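PDB 5Y9S: Vv2_1132 from Vibrio vulnificus CMCP6, which probably controls transcription as a tetrameric LysR-type regulator, pairing a DNA-binding helix-turn-helix domain with an effector-binding domain related to periplasmic binding proteins. Local coordinates for residues D[100-105]-D[289-294]; D[151-156]-D[296-301]; D[181-186]-D[251-256]; D[189-194]-D[268-273]. One frame throughout, in Å; residues are numbered along the deposited sequence.

Interaction 1 of 4, residues D[100-105]-D[289-294]; sequences TVRIVC and NHRAAV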
loop_
_atom_site.group_PDB
_atom_site.type_symbol
_atom_site.label_atom_id
_atom_site.label_comp_id
_atom_site.label_asym_id
_atom_site.label_seq_id
_atom_site.Cartn_x
_atom_site.Cartn_y
_atom_site.Cartn_z
ATOM N N THR D 100 18.645 23.184 22.819
ATOM C CA THR D 100 17.478 23.409 21.985
ATOM C C THR D 100 16.223 23.238 22.829
ATOM O O THR D 100 16.049 22.214 23.499
ATOM C CB THR D 100 17.437 22.447 20.793
ATOM O OG1 THR D 100 18.573 22.657 19.941
ATOM C CG2 THR D 100 16.170 22.663 19.999
ATOM N N VAL D 101 15.358 24.244 22.793
ATOM C CA VAL D 101 14.046 24.188 23.415
ATOM C C VAL D 101 13.035 23.899 22.311
ATOM O O VAL D 101 12.949 24.649 21.328
ATOM C CB VAL D 101 13.721 25.497 24.153
ATOM C CG1 VAL D 101 12.434 25.360 24.955
ATOM C CG2 VAL D 101 14.875 25.892 25.068
ATOM N N ARG D 102 12.300 22.792 22.460
ATOM C CA ARG D 102 11.327 22.328 21.471
ATOM C C ARG D 102 9.956 22.865 21.860
ATOM O O ARG D 102 9.492 22.633 22.979
ATOM C CB ARG D 102 11.309 20.799 21.394
ATOM C CG ARG D 102 12.381 20.194 20.478
ATOM C CD ARG D 102 12.831 18.790 20.931
ATOM N NE ARG D 102 12.810 18.621 22.388
ATOM C CZ ARG D 102 12.768 17.442 23.009
ATOM N NH1 ARG D 102 12.755 17.386 24.333
ATOM N NH2 ARG D 102 12.725 16.310 22.304
ATOM N N ILE D 103 9.321 23.599 20.950
ATOM C CA ILE D 103 8.076 24.300 21.240
ATOM C C ILE D 103 7.050 23.905 20.191
ATOM O O ILE D 103 7.352 23.907 18.993
ATOM C CB ILE D 103 8.279 25.825 21.266
ATOM C CG1 ILE D 103 9.236 26.208 22.408
ATOM C CG2 ILE D 103 6.954 26.510 21.409
ATOM C CD1 ILE D 103 9.823 27.598 22.309
ATOM N N VAL D 104 5.857 23.531 20.642
ATOM C CA VAL D 104 4.735 23.195 19.773
ATOM C C VAL D 104 3.583 24.131 20.117
ATOM O O VAL D 104 3.411 24.507 21.283
ATOM C CB VAL D 104 4.309 21.719 19.940
ATOM C CG1 VAL D 104 3.879 21.447 21.371
ATOM C CG2 VAL D 104 3.174 21.375 19.013
ATOM N N CYS D 105 2.808 24.518 19.107
ATOM C CA CYS D 105 1.656 25.394 19.297
ATOM C C CYS D 105 0.868 25.458 18.000
ATOM O O CYS D 105 1.264 24.898 16.973
ATOM C CB CYS D 105 2.066 26.803 19.706
ATOM S SG CYS D 105 3.191 27.558 18.503
ATOM N N ASN D 289 10.427 16.556 33.183
ATOM C CA ASN D 289 11.411 17.065 32.227
ATOM C C ASN D 289 12.197 18.173 32.910
ATOM O O ASN D 289 11.667 19.268 33.136
ATOM C CB ASN D 289 10.736 17.575 30.953
ATOM C CG ASN D 289 11.731 18.048 29.899
ATOM O OD1 ASN D 289 12.310 19.133 30.003
ATOM N ND2 ASN D 289 11.904 17.245 28.859
ATOM N N HIS D 290 13.451 17.893 33.238
ATOM C CA HIS D 290 14.326 18.857 33.897
ATOM C C HIS D 290 15.552 19.080 33.016
ATOM O O HIS D 290 16.640 18.578 33.300
ATOM C CB HIS D 290 14.711 18.372 35.312
ATOM C CG HIS D 290 13.545 17.897 36.125
ATOM N ND1 HIS D 290 13.153 16.575 36.163
ATOM C CD2 HIS D 290 12.669 18.572 36.908
ATOM C CE1 HIS D 290 12.095 16.455 36.946
ATOM N NE2 HIS D 290 11.780 17.653 37.409
ATOM N N ARG D 291 15.369 19.820 31.932
ATOM C CA ARG D 291 16.480 20.315 31.137
ATOM C C ARG D 291 16.692 21.778 31.497
ATOM O O ARG D 291 15.726 22.541 31.609
ATOM C CB ARG D 291 16.212 20.149 29.639
ATOM C CG ARG D 291 15.710 18.747 29.237
ATOM C CD ARG D 291 15.590 18.577 27.718
ATOM N NE ARG D 291 16.580 19.407 27.046
ATOM C CZ ARG D 291 16.327 20.237 26.042
ATOM N NH1 ARG D 291 15.099 20.350 25.535
ATOM N NH2 ARG D 291 17.320 20.952 25.542
ATOM N N ALA D 292 17.950 22.164 31.697
ATOM C CA ALA D 292 18.217 23.532 32.123
ATOM C C ALA D 292 17.825 24.545 31.052
ATOM O O ALA D 292 17.438 25.675 31.381
ATOM C CB ALA D 292 19.686 23.694 32.504
ATOM N N ALA D 293 17.914 24.166 29.774
ATOM C CA ALA D 293 17.440 25.060 28.728
ATOM C C ALA D 293 15.940 25.297 28.864
ATOM O O ALA D 293 15.467 26.432 28.736
ATOM C CB ALA D 293 17.789 24.492 27.351
ATOM N N VAL D 294 15.181 24.245 29.158
ATOM C CA VAL D 294 13.743 24.409 29.322
ATOM C C VAL D 294 13.434 25.242 30.563
ATOM O O VAL D 294 12.583 26.139 30.530
ATOM C CB VAL D 294 13.056 23.034 29.364
ATOM C CG1 VAL D 294 11.556 23.200 29.498
ATOM C CG2 VAL D 294 13.394 22.271 28.121
#
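The guanidinium of Arg291 meets Thr100 with its edge: Thr100 O lies only 3° out of the guanidinium plane, facing the end that carries NH1 and NH2, and Thr100 N also lies in plane at the edge. The guanidinium of Arg102 is turned 77° from that plane, and the two arginine side chains cross at about a right angle. This sits in the effector-binding domain of the LysR family, a fold of the periplasmic-binding-protein type, where strand 100-105 runs past the start of helix 292-300 and Arg291 holds the N-cap position. Both nitrogens grip the one carbonyl oxygen. NH2 reaches Thr100 O at 2.7 Å from above the carbonyl plane, while NH1, at 2.9 Å from Thr100 O, comes nearly along the C=O axis; both bonds are bent, because two nitrogens of one rigid group converge on a single oxygen. Arg102 NH1 lies 4.0 Å from Arg291 NH1, a close pair of like charges. Asp152 forms salt bridges to both, through OD2 to Arg102 and OD1 to Arg291, and so probably offsets much of their repulsion. Next to these polar groups the contact turns apolar. Val101 CG2, beside its own backbone N, rests 4.0 Å from Ala293 CB and 3.8 Å from Ala293 O.

Interaction 2 of 4, residues D[151-156]-D[296-301]; sequences TDLLFT and QFWQEI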
loop_
_atom_site.group_PDB
_atom_site.type_symbol
_atom_site.label_atom_id
_atom_site.label_comp_id
_atom_site.label_asym_id
_atom_site.label_seq_id
_atom_site.Cartn_x
_atom_site.Cartn_y
_atom_site.Cartn_z
ATOM N N THR D 151 8.722 16.810 22.901
ATOM C CA THR D 151 8.711 18.265 22.833
ATOM C C THR D 151 8.779 18.794 24.254
ATOM O O THR D 151 8.494 18.073 25.210
ATOM C CB THR D 151 7.469 18.816 22.113
ATOM O OG1 THR D 151 7.725 20.163 21.700
ATOM C CG2 THR D 151 6.264 18.805 23.030
ATOM N N ASP D 152 9.166 20.061 24.388
ATOM C CA ASP D 152 9.444 20.650 25.696
ATOM C C ASP D 152 8.358 21.583 26.205
ATOM O O ASP D 152 8.069 21.581 27.407
ATOM C CB ASP D 152 10.766 21.412 25.645
ATOM C CG ASP D 152 11.909 20.531 25.190
ATOM O OD1 ASP D 152 12.682 20.961 24.312
ATOM O OD2 ASP D 152 12.018 19.398 25.707
ATOM N N LEU D 153 7.768 22.402 25.336
ATOM C CA LEU D 153 6.749 23.354 25.757
ATOM C C LEU D 153 5.605 23.361 24.761
ATOM O O LEU D 153 5.793 23.136 23.564
ATOM C CB LEU D 153 7.290 24.778 25.906
ATOM C CG LEU D 153 8.452 24.978 26.880
ATOM C CD1 LEU D 153 9.148 26.301 26.601
ATOM C CD2 LEU D 153 7.948 24.923 28.306
ATOM N N LEU D 154 4.415 23.627 25.276
ATOM C CA LEU D 154 3.224 23.761 24.459
ATOM C C LEU D 154 2.540 25.064 24.846
ATOM O O LEU D 154 2.262 25.294 26.025
ATOM C CB LEU D 154 2.299 22.557 24.658
ATOM C CG LEU D 154 0.848 22.777 24.256
ATOM C CD1 LEU D 154 0.672 22.664 22.729
ATOM C CD2 LEU D 154 -0.070 21.816 24.997
ATOM N N PHE D 155 2.310 25.931 23.871
ATOM C CA PHE D 155 1.537 27.151 24.077
ATOM C C PHE D 155 0.155 26.949 23.483
ATOM O O PHE D 155 0.032 26.419 22.374
ATOM C CB PHE D 155 2.226 28.343 23.426
ATOM C CG PHE D 155 3.470 28.754 24.119
ATOM C CD1 PHE D 155 4.666 28.110 23.853
ATOM C CD2 PHE D 155 3.452 29.775 25.052
ATOM C CE1 PHE D 155 5.826 28.478 24.503
ATOM C CE2 PHE D 155 4.605 30.151 25.710
ATOM C CZ PHE D 155 5.794 29.503 25.442
ATOM N N THR D 156 -0.882 27.348 24.219
ATOM C CA THR D 156 -2.243 27.097 23.754
ATOM C C THR D 156 -3.218 28.027 24.461
ATOM O O THR D 156 -2.921 28.586 25.519
ATOM C CB THR D 156 -2.647 25.635 23.988
ATOM O OG1 THR D 156 -3.864 25.344 23.285
ATOM C CG2 THR D 156 -2.834 25.378 25.478
ATOM N N GLN D 296 15.440 27.505 32.051
ATOM C CA GLN D 296 15.805 28.896 31.796
ATOM C C GLN D 296 14.718 29.601 31.000
ATOM O O GLN D 296 14.375 30.754 31.283
ATOM C CB GLN D 296 17.140 28.980 31.059
ATOM C CG GLN D 296 18.358 28.666 31.905
ATOM C CD GLN D 296 19.627 28.618 31.073
ATOM O OE1 GLN D 296 19.573 28.627 29.844
ATOM N NE2 GLN D 296 20.774 28.567 31.737
ATOM N N PHE D 297 14.140 28.904 30.014
ATOM C CA PHE D 297 13.029 29.468 29.257
ATOM C C PHE D 297 11.807 29.670 30.140
ATOM O O PHE D 297 11.198 30.748 30.142
ATOM C CB PHE D 297 12.677 28.559 28.083
ATOM C CG PHE D 297 11.790 29.214 27.061
ATOM C CD1 PHE D 297 10.438 29.384 27.305
ATOM C CD2 PHE D 297 12.312 29.671 25.861
ATOM C CE1 PHE D 297 9.623 29.989 26.370
ATOM C CE2 PHE D 297 11.500 30.276 24.923
ATOM C CZ PHE D 297 10.156 30.436 25.182
ATOM N N TRP D 298 11.422 28.629 30.883
ATOM C CA TRP D 298 10.203 28.695 31.685
ATOM C C TRP D 298 10.302 29.774 32.759
ATOM O O TRP D 298 9.370 30.568 32.939
ATOM C CB TRP D 298 9.926 27.326 32.303
ATOM C CG TRP D 298 8.715 27.270 33.151
ATOM C CD1 TRP D 298 8.602 27.680 34.448
ATOM C CD2 TRP D 298 7.427 26.764 32.776
ATOM N NE1 TRP D 298 7.325 27.460 34.903
ATOM C CE2 TRP D 298 6.582 26.901 33.896
ATOM C CE3 TRP D 298 6.907 26.205 31.604
ATOM C CZ2 TRP D 298 5.240 26.501 33.877
ATOM C CZ3 TRP D 298 5.575 25.805 31.586
ATOM C CH2 TRP D 298 4.757 25.960 32.715
ATOM N N GLN D 299 11.434 29.835 33.467
ATOM C CA GLN D 299 11.597 30.824 34.528
ATOM C C GLN D 299 11.567 32.246 33.994
ATOM O O GLN D 299 11.391 33.186 34.776
ATOM C CB GLN D 299 12.901 30.576 35.292
ATOM C CG GLN D 299 12.707 29.869 36.632
ATOM C CD GLN D 299 12.686 28.345 36.518
ATOM O OE1 GLN D 299 13.054 27.778 35.493
ATOM N NE2 GLN D 299 12.250 27.679 37.581
ATOM N N GLU D 300 11.724 32.432 32.688
ATOM C CA GLU D 300 11.700 33.781 32.144
ATOM C C GLU D 300 10.281 34.269 31.833
ATOM O O GLU D 300 10.022 35.479 31.903
ATOM C CB GLU D 300 12.597 33.844 30.901
ATOM C CG GLU D 300 13.371 35.155 30.759
ATOM C CD GLU D 300 12.454 36.328 30.509
ATOM O OE1 GLU D 300 11.575 36.211 29.628
ATOM O OE2 GLU D 300 12.601 37.359 31.191
ATOM N N ILE D 301 9.347 33.371 31.526
ATOM C CA ILE D 301 7.959 33.749 31.245
ATOM C C ILE D 301 7.144 33.431 32.499
ATOM O O ILE D 301 6.545 32.362 32.628
ATOM C CB ILE D 301 7.407 33.041 30.001
ATOM C CG1 ILE D 301 7.854 31.584 29.950
ATOM C CG2 ILE D 301 7.839 33.735 28.715
ATOM C CD1 ILE D 301 7.263 30.834 28.792
#
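Phe297, whose ring packs against Leu153, has its carbonyl oxygen gripped by two amides that follow it in the chain: Glu300 N donates to Phe297 O at 3.1 Å, and Ile301 N adds a weak bond. Between strand and helix, by contrast, everything is apolar. Leu153 points at the helix and splits its two methyls between two aromatic rings. CD1 comes within 3.4 Å of Phe297 CD1, a tight approach, with Phe297 CE1 close behind. CD2 lies 3.7 Å from Trp298 CE3, in the indole plane at the benzo edge. Both rings reach these methyls from CG atoms set anti to the backbone N (chi1 -166° in Phe297, 180° in Trp298). Two residues further along the strand, Phe155 meets Phe297 tip to tip, its CZ 4.0 Å from CE1 of Phe297, which lies in the plane of the Phe155 ring. Ile301 CD1 also reaches that end of the ring, 3.9 Å from Phe155 CZ. The axes of residues 153-156 and 296-300 run 32° apart, 11.5 Å at closest approach, a helix laid on the alpha/beta sheet of the domain. Cys283 of strand 277-286 touches Leu153, Phe155 and Trp298, and Arg285 makes a cation-pi contact with the indole. With no hydrogen bond passing between the segments, this union of helix and sheet depends on shape and hydrophobic burial.

Interaction 3 of 4, residues D[181-186]-D[251-256]; sequences KVVPVV and VPMHVI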
loop_
_atom_site.group_PDB
_atom_site.type_symbol
_atom_site.label_atom_id
_atom_site.label_comp_id
_atom_site.label_asym_id
_atom_site.label_seq_id
_atom_site.Cartn_x
_atom_site.Cartn_y
_atom_site.Cartn_z
ATOM N N LYS D 181 -8.353 40.150 25.902
ATOM C CA LYS D 181 -9.695 40.036 25.363
ATOM C C LYS D 181 -9.630 39.787 23.861
ATOM O O LYS D 181 -8.642 40.120 23.187
ATOM C CB LYS D 181 -10.524 41.296 25.659
ATOM C CG LYS D 181 -10.462 41.800 27.124
ATOM C CD LYS D 181 -11.533 41.144 28.007
ATOM C CE LYS D 181 -11.943 42.031 29.188
ATOM N NZ LYS D 181 -13.381 42.432 29.103
ATOM N N VAL D 182 -10.681 39.167 23.352
ATOM C CA VAL D 182 -10.915 39.056 21.924
ATOM C C VAL D 182 -11.881 40.172 21.547
ATOM O O VAL D 182 -13.018 40.201 22.023
ATOM C CB VAL D 182 -11.475 37.675 21.554
ATOM C CG1 VAL D 182 -11.969 37.691 20.127
ATOM C CG2 VAL D 182 -10.407 36.590 21.771
ATOM N N VAL D 183 -11.434 41.109 20.720
ATOM C CA VAL D 183 -12.202 42.341 20.512
ATOM C C VAL D 183 -12.656 42.486 19.071
ATOM O O VAL D 183 -11.983 42.000 18.157
ATOM C CB VAL D 183 -11.391 43.568 20.937
ATOM C CG1 VAL D 183 -10.982 43.418 22.404
ATOM C CG2 VAL D 183 -10.181 43.759 20.010
ATOM N N PRO D 184 -13.800 43.116 18.824
ATOM C CA PRO D 184 -14.216 43.375 17.438
ATOM C C PRO D 184 -13.471 44.589 16.898
ATOM O O PRO D 184 -13.425 45.637 17.547
ATOM C CB PRO D 184 -15.715 43.646 17.563
ATOM C CG PRO D 184 -15.856 44.246 18.947
ATOM C CD PRO D 184 -14.794 43.591 19.806
ATOM N N VAL D 185 -12.874 44.441 15.715
ATOM C CA VAL D 185 -12.125 45.515 15.075
ATOM C C VAL D 185 -12.675 45.770 13.680
ATOM O O VAL D 185 -13.298 44.900 13.060
ATOM C CB VAL D 185 -10.616 45.216 14.977
ATOM C CG1 VAL D 185 -9.977 45.201 16.373
ATOM C CG2 VAL D 185 -10.390 43.912 14.198
ATOM N N VAL D 186 -12.399 46.979 13.181
ATOM C CA VAL D 186 -12.919 47.437 11.898
ATOM C C VAL D 186 -11.990 48.511 11.356
ATOM O O VAL D 186 -11.328 49.222 12.118
ATOM C CB VAL D 186 -14.373 47.957 12.047
ATOM C CG1 VAL D 186 -14.407 49.225 12.845
ATOM C CG2 VAL D 186 -15.016 48.155 10.693
ATOM N N VAL D 251 -10.923 39.521 17.092
ATOM C CA VAL D 251 -9.536 39.050 17.106
ATOM C C VAL D 251 -8.921 39.337 18.463
ATOM O O VAL D 251 -9.272 40.305 19.154
ATOM C CB VAL D 251 -8.680 39.725 16.011
ATOM C CG1 VAL D 251 -9.175 39.357 14.625
ATOM C CG2 VAL D 251 -8.636 41.252 16.214
ATOM N N PRO D 252 -7.984 38.492 18.868
ATOM C CA PRO D 252 -7.283 38.714 20.136
ATOM C C PRO D 252 -6.490 40.009 20.092
ATOM O O PRO D 252 -5.928 40.372 19.060
ATOM C CB PRO D 252 -6.360 37.493 20.244
ATOM C CG PRO D 252 -7.030 36.452 19.429
ATOM C CD PRO D 252 -7.701 37.168 18.296
ATOM N N MET D 253 -6.455 40.708 21.231
ATOM C CA MET D 253 -5.698 41.956 21.288
ATOM C C MET D 253 -4.261 41.765 20.836
ATOM O O MET D 253 -3.718 42.619 20.141
ATOM C CB MET D 253 -5.703 42.557 22.706
ATOM C CG MET D 253 -6.936 43.353 23.077
ATOM S SD MET D 253 -6.994 44.901 22.174
ATOM C CE MET D 253 -5.531 45.756 22.701
ATOM N N HIS D 254 -3.622 40.652 21.208
ATOM C CA HIS D 254 -2.181 40.572 20.974
ATOM C C HIS D 254 -1.823 40.496 19.492
ATOM O O HIS D 254 -0.657 40.706 19.130
ATOM C CB HIS D 254 -1.575 39.377 21.726
ATOM C CG HIS D 254 -1.760 38.064 21.037
ATOM N ND1 HIS D 254 -2.821 37.225 21.300
ATOM C CD2 HIS D 254 -1.017 37.447 20.090
ATOM C CE1 HIS D 254 -2.719 36.140 20.548
ATOM N NE2 HIS D 254 -1.636 36.254 19.799
ATOM N N VAL D 255 -2.803 40.224 18.626
ATOM C CA VAL D 255 -2.545 40.150 17.193
ATOM C C VAL D 255 -2.601 41.515 16.517
ATOM O O VAL D 255 -2.080 41.661 15.404
ATOM C CB VAL D 255 -3.536 39.144 16.566
ATOM C CG1 VAL D 255 -3.434 39.114 15.068
ATOM C CG2 VAL D 255 -3.267 37.752 17.120
ATOM N N ILE D 256 -3.145 42.542 17.178
ATOM C CA ILE D 256 -3.397 43.824 16.534
ATOM C C ILE D 256 -2.672 44.976 17.220
ATOM O O ILE D 256 -3.022 46.137 16.999
ATOM C CB ILE D 256 -4.906 44.120 16.469
ATOM C CG1 ILE D 256 -5.498 44.006 17.869
ATOM C CG2 ILE D 256 -5.589 43.158 15.548
ATOM C CD1 ILE D 256 -6.924 44.530 18.007
#
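Val183 sends two methyls from CB across to residues 251-256, in an antiparallel strand pair of the LysR effector-binding domain. CG1, anti to the carbonyl carbon and beside the backbone N (chi1 -57°), comes 4.1 Å from Met253 CG. CG2 stands between the backbone N and the carbonyl carbon, where it meets three partners: Val251 O, Ile256 CD1 at 3.9 Å and Met253 SD at 4.0 Å. In Met253 the bend at chi2 (-70°) brings SD to this methyl. The backbones are tied by three bonds. Val183 and Val251 form the hydrogen-bonded pair, with Val183 N to Val251 O at 2.8 Å and Val251 N to Val183 O at 2.9 Å, and beyond them Met253 N donates to Lys181 O. Val182 and Pro252 make the next pair, non-hydrogen-bonded, so the missing N-H of proline costs no bond between these strands; their side chains lie side by side on the other face of the sheet. After Pro252 the chain turns away toward helix 257-261, whose N-cap position Ile256 holds, and the Ile256 side chain points back toward residues 181-186. Its CD1 meets Val185 CG1 tip to tip at 3.5 Å.

Interaction 4 of 4, residues D[189-194]-D[268-273]; sequences RLLESL and AFEEQK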
loop_
_atom_site.group_PDB
_atom_site.type_symbol
_atom_site.label_atom_id
_atom_site.label_comp_id
_atom_site.label_asym_id
_atom_site.label_seq_id
_atom_site.Cartn_x
_atom_site.Cartn_y
_atom_site.Cartn_z
ATOM N N ARG D 189 -12.528 53.721 8.159
ATOM C CA ARG D 189 -13.494 54.312 7.239
ATOM C C ARG D 189 -14.894 53.730 7.441
ATOM O O ARG D 189 -15.891 54.456 7.331
ATOM C CB ARG D 189 -13.001 54.139 5.803
ATOM C CG ARG D 189 -13.617 53.006 5.056
ATOM C CD ARG D 189 -12.638 52.386 4.086
ATOM N NE ARG D 189 -13.332 51.414 3.258
ATOM C CZ ARG D 189 -12.727 50.441 2.591
ATOM N NH1 ARG D 189 -13.448 49.589 1.867
ATOM N NH2 ARG D 189 -11.402 50.323 2.650
ATOM N N LEU D 190 -14.982 52.450 7.804
ATOM C CA LEU D 190 -16.231 51.728 8.000
ATOM C C LEU D 190 -16.897 51.987 9.344
ATOM O O LEU D 190 -18.007 51.482 9.561
ATOM C CB LEU D 190 -15.979 50.234 7.885
ATOM C CG LEU D 190 -16.430 49.560 6.604
ATOM C CD1 LEU D 190 -16.256 48.078 6.755
ATOM C CD2 LEU D 190 -17.876 49.904 6.362
ATOM N N LEU D 191 -16.259 52.738 10.249
ATOM C CA LEU D 191 -16.743 52.795 11.628
ATOM C C LEU D 191 -18.137 53.424 11.729
ATOM O O LEU D 191 -18.954 53.005 12.556
ATOM C CB LEU D 191 -15.737 53.553 12.497
ATOM C CG LEU D 191 -16.051 53.541 13.994
ATOM C CD1 LEU D 191 -15.637 52.219 14.579
ATOM C CD2 LEU D 191 -15.382 54.707 14.739
ATOM N N GLU D 192 -18.433 54.432 10.905
ATOM C CA GLU D 192 -19.733 55.086 11.018
ATOM C C GLU D 192 -20.858 54.278 10.383
ATOM O O GLU D 192 -22.024 54.495 10.724
ATOM C CB GLU D 192 -19.689 56.494 10.409
ATOM C CG GLU D 192 -19.834 56.555 8.892
ATOM C CD GLU D 192 -20.005 57.984 8.373
ATOM O OE1 GLU D 192 -19.023 58.758 8.421
ATOM O OE2 GLU D 192 -21.115 58.327 7.909
ATOM N N SER D 193 -20.547 53.341 9.489
ATOM C CA SER D 193 -21.590 52.483 8.940
ATOM C C SER D 193 -22.126 51.469 9.947
ATOM O O SER D 193 -23.133 50.810 9.658
ATOM C CB SER D 193 -21.069 51.743 7.710
ATOM O OG SER D 193 -20.329 50.597 8.093
ATOM N N LEU D 194 -21.489 51.320 11.108
ATOM C CA LEU D 194 -21.880 50.302 12.081
ATOM C C LEU D 194 -23.094 50.702 12.914
ATOM O O LEU D 194 -23.081 51.737 13.577
ATOM C CB LEU D 194 -20.705 49.979 13.005
ATOM C CG LEU D 194 -19.854 48.757 12.635
ATOM C CD1 LEU D 194 -19.591 48.655 11.126
ATOM C CD2 LEU D 194 -18.547 48.760 13.411
ATOM N N ALA D 268 -14.342 48.338 17.601
ATOM C CA ALA D 268 -15.729 48.724 17.373
ATOM C C ALA D 268 -16.552 48.484 18.634
ATOM O O ALA D 268 -16.282 47.565 19.409
ATOM C CB ALA D 268 -16.336 47.949 16.197
ATOM N N PHE D 269 -17.565 49.319 18.831
ATOM C CA PHE D 269 -18.455 49.206 19.990
ATOM C C PHE D 269 -17.693 49.324 21.306
ATOM O O PHE D 269 -18.027 48.672 22.297
ATOM C CB PHE D 269 -19.258 47.907 19.940
ATOM C CG PHE D 269 -19.743 47.542 18.561
ATOM C CD1 PHE D 269 -20.399 48.478 17.767
ATOM C CD2 PHE D 269 -19.553 46.266 18.060
ATOM C CE1 PHE D 269 -20.861 48.148 16.509
ATOM C CE2 PHE D 269 -20.019 45.920 16.789
ATOM C CZ PHE D 269 -20.675 46.863 16.020
ATOM N N GLU D 270 -16.664 50.166 21.294
ATOM C CA GLU D 270 -15.887 50.603 22.447
ATOM C C GLU D 270 -16.735 50.680 23.701
ATOM O O GLU D 270 -16.293 50.288 24.784
ATOM C CB GLU D 270 -15.275 51.984 22.176
ATOM C CG GLU D 270 -14.538 52.124 20.832
ATOM C CD GLU D 270 -15.466 52.312 19.615
ATOM O OE1 GLU D 270 -16.616 51.812 19.632
ATOM O OE2 GLU D 270 -15.027 52.945 18.624
ATOM N N GLU D 271 -17.954 51.199 23.551
ATOM C CA GLU D 271 -18.830 51.400 24.698
ATOM C C GLU D 271 -19.155 50.075 25.387
ATOM O O GLU D 271 -19.219 50.011 26.622
ATOM C CB GLU D 271 -20.101 52.137 24.248
ATOM C CG GLU D 271 -20.964 51.399 23.188
ATOM C CD GLU D 271 -20.622 51.724 21.718
ATOM O OE1 GLU D 271 -19.635 52.450 21.459
ATOM O OE2 GLU D 271 -21.345 51.228 20.815
ATOM N N GLN D 272 -19.311 48.994 24.611
ATOM C CA GLN D 272 -19.824 47.723 25.127
ATOM C C GLN D 272 -18.673 46.763 25.437
ATOM O O GLN D 272 -18.336 45.866 24.659
ATOM C CB GLN D 272 -20.813 47.128 24.138
ATOM C CG GLN D 272 -22.192 47.743 24.247
ATOM C CD GLN D 272 -22.614 48.408 22.964
ATOM O OE1 GLN D 272 -22.177 48.020 21.883
ATOM N NE2 GLN D 272 -23.470 49.416 23.070
ATOM N N LYS D 273 -18.095 46.931 26.634
ATOM C CA LYS D 273 -16.935 46.133 27.026
ATOM C C LYS D 273 -17.276 44.655 27.166
ATOM O O LYS D 273 -16.393 43.802 27.012
ATOM C CB LYS D 273 -16.355 46.653 28.340
ATOM C CG LYS D 273 -16.595 48.136 28.572
ATOM C CD LYS D 273 -15.827 48.995 27.575
ATOM C CE LYS D 273 -14.320 48.853 27.734
ATOM N NZ LYS D 273 -13.605 50.026 27.148
#
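Leu194 and Phe269 cross at about a right angle, the leucine coming obliquely to the far end of the ring with CD2 3.9 Å from Phe269 CZ. Leu194 CB and CG also lie near the CE1 and CZ atoms, and CD2 goes on to touch Ala268 CB at 3.6 Å. Ala268 CB in turn sits 4.0 Å above the plane of the Phe269 ring, over its centre, so that neighbours in sequence pack on each other as well as on the leucine. Phe269 takes a backbone turn with positive phi (59°) and opens a type I beta turn, closed by Gln272 N bonding to Phe269 O at 2.7 Å. Leu191 and Glu270 reach toward each other tip to tip, but CD1 of the leucine stays 4.2 Å from OE2 of the glutamate, a loose meeting of methyl and carboxylate without a bond. Within its own loop, Ser193 OG donates to Leu190 O at 2.9 Å. Both loops belong to the LysR effector-binding domain and lie beside the end of strand 172-186: Leu191 and Ala268 touch Val186, Ala268 bonds through its backbone to Pro184, and Trp275, ahead of strand 277-286, meets the Phe269 ring edge-to-face.

In the fold
Interactions 1 and 2 share helix 292-300 and pack it against neighbouring strands, 100-105 and 153-157, with centres 6 Å apart. Their chemistry differs: interaction 1 is led by charge at the helix start, interaction 2 is purely apolar further along, and Asp152 of the second ties to the first. Interaction 3, about 24 Å from interaction 2 between centres, is also buried but is built on strand pairing in another part of the same sheet. Interaction 4 is the surface contact, two loops meeting through side chains alone; it joins interaction 3 where Pro184 O and Ala268 N make a probable hydrogen bond. Interactions 3 and 4 are both nested within the chain loops closed by interactions 1 and 2.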